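Local coordinates for envelopment polyprotein (Bovine Schmallenberg virus BH80/Germany/2011, PDB 7A56) that mediates fusion of the viral envelope with the host membrane during entry, as a class II fusion glycoprotein seen here in its postfusion conformation, at the interface of chains A and B. Sequence-based numbering; all coordinates share one arbitrary frame. Chains: chain A/B, Envelopment polyprotein.

Contact 1: the interface of chains A and B. Residues chain A 281, 297; chain B 139-143, 151, 153, 155.
Strand 281-285 and the loop residue A:Arg297 of chain A face the loop 139-143 and strand 150-154 of chain B, with the loop residue B:Glu155 just beyond that strand. A:Arg297 carries most of the contact, with 108 Å² of its surface hidden by chain B. Its chain runs extended from CG to NE, and the guanidinium group grips the backbone carbonyl of B:Pro140 end-on, with both terminal nitrogens on one oxygen. NH1 of A:Arg297 lies 3.0 Å from B:Pro140 O and only 15° out of the carbonyl plane, whereas NH2, equally near, stands well above that plane. Both N-H groups point at the acceptor nearly in their own plane, which, with B:Ile143 over one face, should limit how the group turns. CD1 of B:Ile143, near the rim, is 3.9 Å from A:Arg297 CZ, and the two side chains cross at about a right angle.

Along the guanidinium edge sits the carboxylate of B:Glu155, whose OE2 makes a long salt bridge of 3.9 Å to A:Arg297 NH2. Water 1 reinforces it, lying 2.9 Å from A:Arg297 NE and 2.6 Å from B:Glu155 OE2. The other carboxylate oxygen, OE1, accepts a bond of 2.9 Å from the backbone N of B:Cys139, so B:Glu155 is tied to the loop that offers the B:Pro140 carbonyl. The disulfide of B:Cys139 with B:Cys174 should stiffen this loop further.

A:Lys281 supplies a second, more hydrated link. Its extended chain brings NZ to B:Thr151 OG1 at 3.2 Å, a weak hydrogen bond. Water 2 bridges A:Lys281 NZ and the B:Thr151 hydroxyl, while water 3 connects NZ to the backbone N of B:Thr151. The hydroxyl is directed there by its position between the backbone N and the carbonyl carbon (chi1 56°). Together, the arginine clamp and the water-mediated lysine link join neighbouring subunits and probably contribute to holding the postfusion trimer together.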
# COMPACT_ATOMS: atom_id res chain seq x y z
N LYS A 281 -5.69 36.38 -15.09
CA LYS A 281 -6.02 36.84 -16.43
C LYS A 281 -6.40 38.30 -16.27
O LYS A 281 -7.56 38.62 -15.99
CB LYS A 281 -7.17 36.05 -17.02
CG LYS A 281 -6.81 34.61 -17.39
CD LYS A 281 -8.07 34.05 -18.02
CE LYS A 281 -7.77 32.95 -18.99
NZ LYS A 281 -9.04 32.50 -19.64
N ARG A 297 -10.37 38.26 -15.40
CA ARG A 297 -11.22 37.14 -15.78
C ARG A 297 -10.89 35.88 -15.01
O ARG A 297 -11.66 34.91 -15.09
CB ARG A 297 -11.10 36.84 -17.28
CG ARG A 297 -11.63 37.95 -18.20
CD ARG A 297 -10.96 37.85 -19.61
NE ARG A 297 -11.43 38.99 -20.42
CZ ARG A 297 -12.54 39.01 -21.19
NH1 ARG A 297 -13.31 37.93 -21.31
NH2 ARG A 297 -12.88 40.12 -21.83
N CYS B 139 -12.92 43.64 -25.12
CA CYS B 139 -13.00 42.20 -25.37
C CYS B 139 -14.34 41.68 -24.87
O CYS B 139 -14.83 42.13 -23.83
CB CYS B 139 -11.85 41.51 -24.68
SG CYS B 139 -10.22 41.84 -25.38
N PRO B 140 -15.00 40.78 -25.61
CA PRO B 140 -16.28 40.21 -25.14
C PRO B 140 -16.08 39.36 -23.87
O PRO B 140 -14.98 38.88 -23.60
CB PRO B 140 -16.74 39.35 -26.32
CG PRO B 140 -15.43 38.91 -26.99
CD PRO B 140 -14.58 40.20 -26.90
N SER B 141 -17.14 39.30 -23.05
CA SER B 141 -17.19 38.47 -21.81
C SER B 141 -18.33 37.48 -21.96
O SER B 141 -19.48 37.89 -22.12
CB SER B 141 -17.45 39.29 -20.53
OG SER B 141 -16.62 40.43 -20.41
N PRO B 142 -18.03 36.19 -21.98
CA PRO B 142 -16.68 35.64 -21.98
C PRO B 142 -16.10 35.72 -23.39
O PRO B 142 -16.82 36.06 -24.33
CB PRO B 142 -16.92 34.19 -21.61
CG PRO B 142 -18.21 33.90 -22.37
CD PRO B 142 -19.04 35.13 -22.15
N ILE B 143 -14.82 35.38 -23.51
CA ILE B 143 -14.27 35.09 -24.84
C ILE B 143 -15.00 33.87 -25.39
O ILE B 143 -15.00 32.80 -24.75
CB ILE B 143 -12.75 34.81 -24.74
CG1 ILE B 143 -11.97 35.96 -24.05
CG2 ILE B 143 -12.17 34.37 -26.09
CD1 ILE B 143 -12.10 37.35 -24.74
N THR B 151 -8.91 29.96 -23.79
CA THR B 151 -9.04 31.24 -24.51
C THR B 151 -7.82 32.13 -24.34
O THR B 151 -6.98 31.96 -23.45
CB THR B 151 -10.28 32.00 -24.03
OG1 THR B 151 -10.18 32.17 -22.62
CG2 THR B 151 -11.57 31.21 -24.33
N SER B 153 -6.75 36.58 -25.14
CA SER B 153 -7.24 37.87 -25.67
C SER B 153 -6.26 38.98 -25.28
O SER B 153 -5.52 38.87 -24.29
CB SER B 153 -8.64 38.22 -25.16
OG SER B 153 -8.65 38.34 -23.74
N GLU B 155 -6.76 43.33 -24.96
CA GLU B 155 -7.46 44.60 -25.08
C GLU B 155 -6.56 45.60 -25.80
O GLU B 155 -5.34 45.39 -25.92
CB GLU B 155 -7.80 45.19 -23.70
CG GLU B 155 -8.58 44.33 -22.73
CD GLU B 155 -10.05 44.18 -23.06
OE1 GLU B 155 -10.55 44.92 -23.93
OE2 GLU B 155 -10.73 43.35 -22.39
O HOH W 1 -9.84 41.21 -21.26
O HOH W 2 -10.15 34.47 -21.27
O HOH W 3 -8.92 29.68 -20.79

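Contact 2: the interface of chains A and B. Residues chain A 56, 58-59, 78; chain B 229, 231, 337.
A:His78, on strand 70-80, and B:Asp229, on strand 226-231, reach toward each other from opposite directions at this subunit contact of the class II fusion protein. The imidazole presents its edge to the carboxylate, the two planes turned 71° apart. A:His78 NE2 donates a nearly straight bond (165° at H) of 2.7 Å to the syn side of B:Asp229 OD2, which lies close to the ring plane. On the anti side of this oxygen comes the hydroxyl of A:Thr58, with OG1 2.6 Å from B:Asp229 OD2. Its place anti to the backbone N (chi1 -170°) turns OG1 toward the carboxylate. The threonine and aspartate side chains cross at about a right angle.

The other carboxylate oxygen is held from within chain B. B:Asn337 ND2 approaches B:Asp229 OD1 on its syn side at 3.0 Å, and B:Gln231 NE2 comes down from above the opposite face at 2.8 Å. These two amides should hinder rotation of the carboxylate and help keep OD2 turned toward chain A; the gathered donors would probably favour its charged form.

B:Gln231 NE2 also bonds to the phenol oxygen A:Tyr56 OH at 3.1 Å, the amide plane standing almost perpendicular to the tyrosine ring. The amide carbon of B:Gln231, CD, packs against A:His78 CD2 at 3.8 Å. Bent at both chi2 and chi3, A:Met59 brings its sulfur SD to B:Asn337 CB at 3.8 Å.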
# COMPACT_ATOMS: atom_id res chain seq x y z
N TYR A 56 -17.79 -21.70 9.36
CA TYR A 56 -16.42 -22.07 9.04
C TYR A 56 -16.04 -23.40 9.72
O TYR A 56 -16.28 -23.59 10.92
CB TYR A 56 -15.47 -20.95 9.46
CG TYR A 56 -14.04 -21.13 8.97
CD1 TYR A 56 -13.67 -20.72 7.67
CD2 TYR A 56 -13.09 -21.78 9.76
CE1 TYR A 56 -12.39 -20.91 7.20
CE2 TYR A 56 -11.77 -21.98 9.31
CZ TYR A 56 -11.42 -21.54 8.04
OH TYR A 56 -10.15 -21.70 7.57
N THR A 58 -12.51 -26.13 9.35
CA THR A 58 -11.30 -26.61 8.66
C THR A 58 -10.72 -27.78 9.45
O THR A 58 -11.38 -28.37 10.30
CB THR A 58 -10.28 -25.48 8.45
OG1 THR A 58 -9.24 -25.96 7.59
CG2 THR A 58 -9.67 -24.98 9.80
N MET A 59 -9.47 -28.14 9.15
CA MET A 59 -8.93 -29.33 9.81
C MET A 59 -8.64 -29.01 11.26
O MET A 59 -8.51 -27.85 11.65
CB MET A 59 -7.68 -29.81 9.08
CG MET A 59 -6.41 -29.12 9.45
SD MET A 59 -5.85 -27.70 8.57
CE MET A 59 -6.41 -27.84 6.87
N HIS A 78 -7.93 -23.29 13.83
CA HIS A 78 -7.74 -21.87 13.54
C HIS A 78 -8.89 -21.39 12.67
O HIS A 78 -9.53 -22.18 11.97
CB HIS A 78 -6.41 -21.60 12.82
CG HIS A 78 -6.15 -22.54 11.68
ND1 HIS A 78 -5.35 -23.66 11.79
CD2 HIS A 78 -6.64 -22.56 10.42
CE1 HIS A 78 -5.34 -24.33 10.65
NE2 HIS A 78 -6.12 -23.68 9.80
N ASP B 229 -6.66 -25.57 3.78
CA ASP B 229 -7.25 -24.21 3.83
C ASP B 229 -6.17 -23.19 3.49
O ASP B 229 -4.96 -23.44 3.64
CB ASP B 229 -7.93 -23.88 5.18
CG ASP B 229 -6.96 -23.71 6.37
OD1 ASP B 229 -6.12 -22.79 6.37
OD2 ASP B 229 -7.05 -24.51 7.36
N GLN B 231 -4.87 -19.48 4.81
CA GLN B 231 -4.91 -18.36 5.73
C GLN B 231 -4.19 -17.18 5.06
O GLN B 231 -3.11 -17.35 4.47
CB GLN B 231 -4.23 -18.74 7.06
CG GLN B 231 -4.91 -19.89 7.77
CD GLN B 231 -6.37 -19.61 8.08
OE1 GLN B 231 -6.71 -18.53 8.63
NE2 GLN B 231 -7.26 -20.56 7.71
N ASN B 337 -2.59 -24.58 4.84
CA ASN B 337 -2.54 -25.67 5.82
C ASN B 337 -3.12 -26.92 5.20
O ASN B 337 -4.04 -26.84 4.38
CB ASN B 337 -3.31 -25.26 7.08
CG ASN B 337 -2.71 -24.06 7.73
OD1 ASN B 337 -1.61 -24.13 8.23
ND2 ASN B 337 -3.41 -22.92 7.70

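The C-alpha centres of contact 1 and contact 2 lie about 69 Å apart, so the same pair of subunits is pinned at two distant places along the elongated molecule. No residue or secondary-structure element is common to them. Basic side chains of chain A lead in contact 1, an acidic one of chain B in contact 2. The A–B interface is not an exact two-fold, and each chain contributes different residues, so different surfaces of one protein face each other. With three copies in the deposited assembly, the same pair of contacts could recur around the trimer and would help keep the subunits aligned side by side.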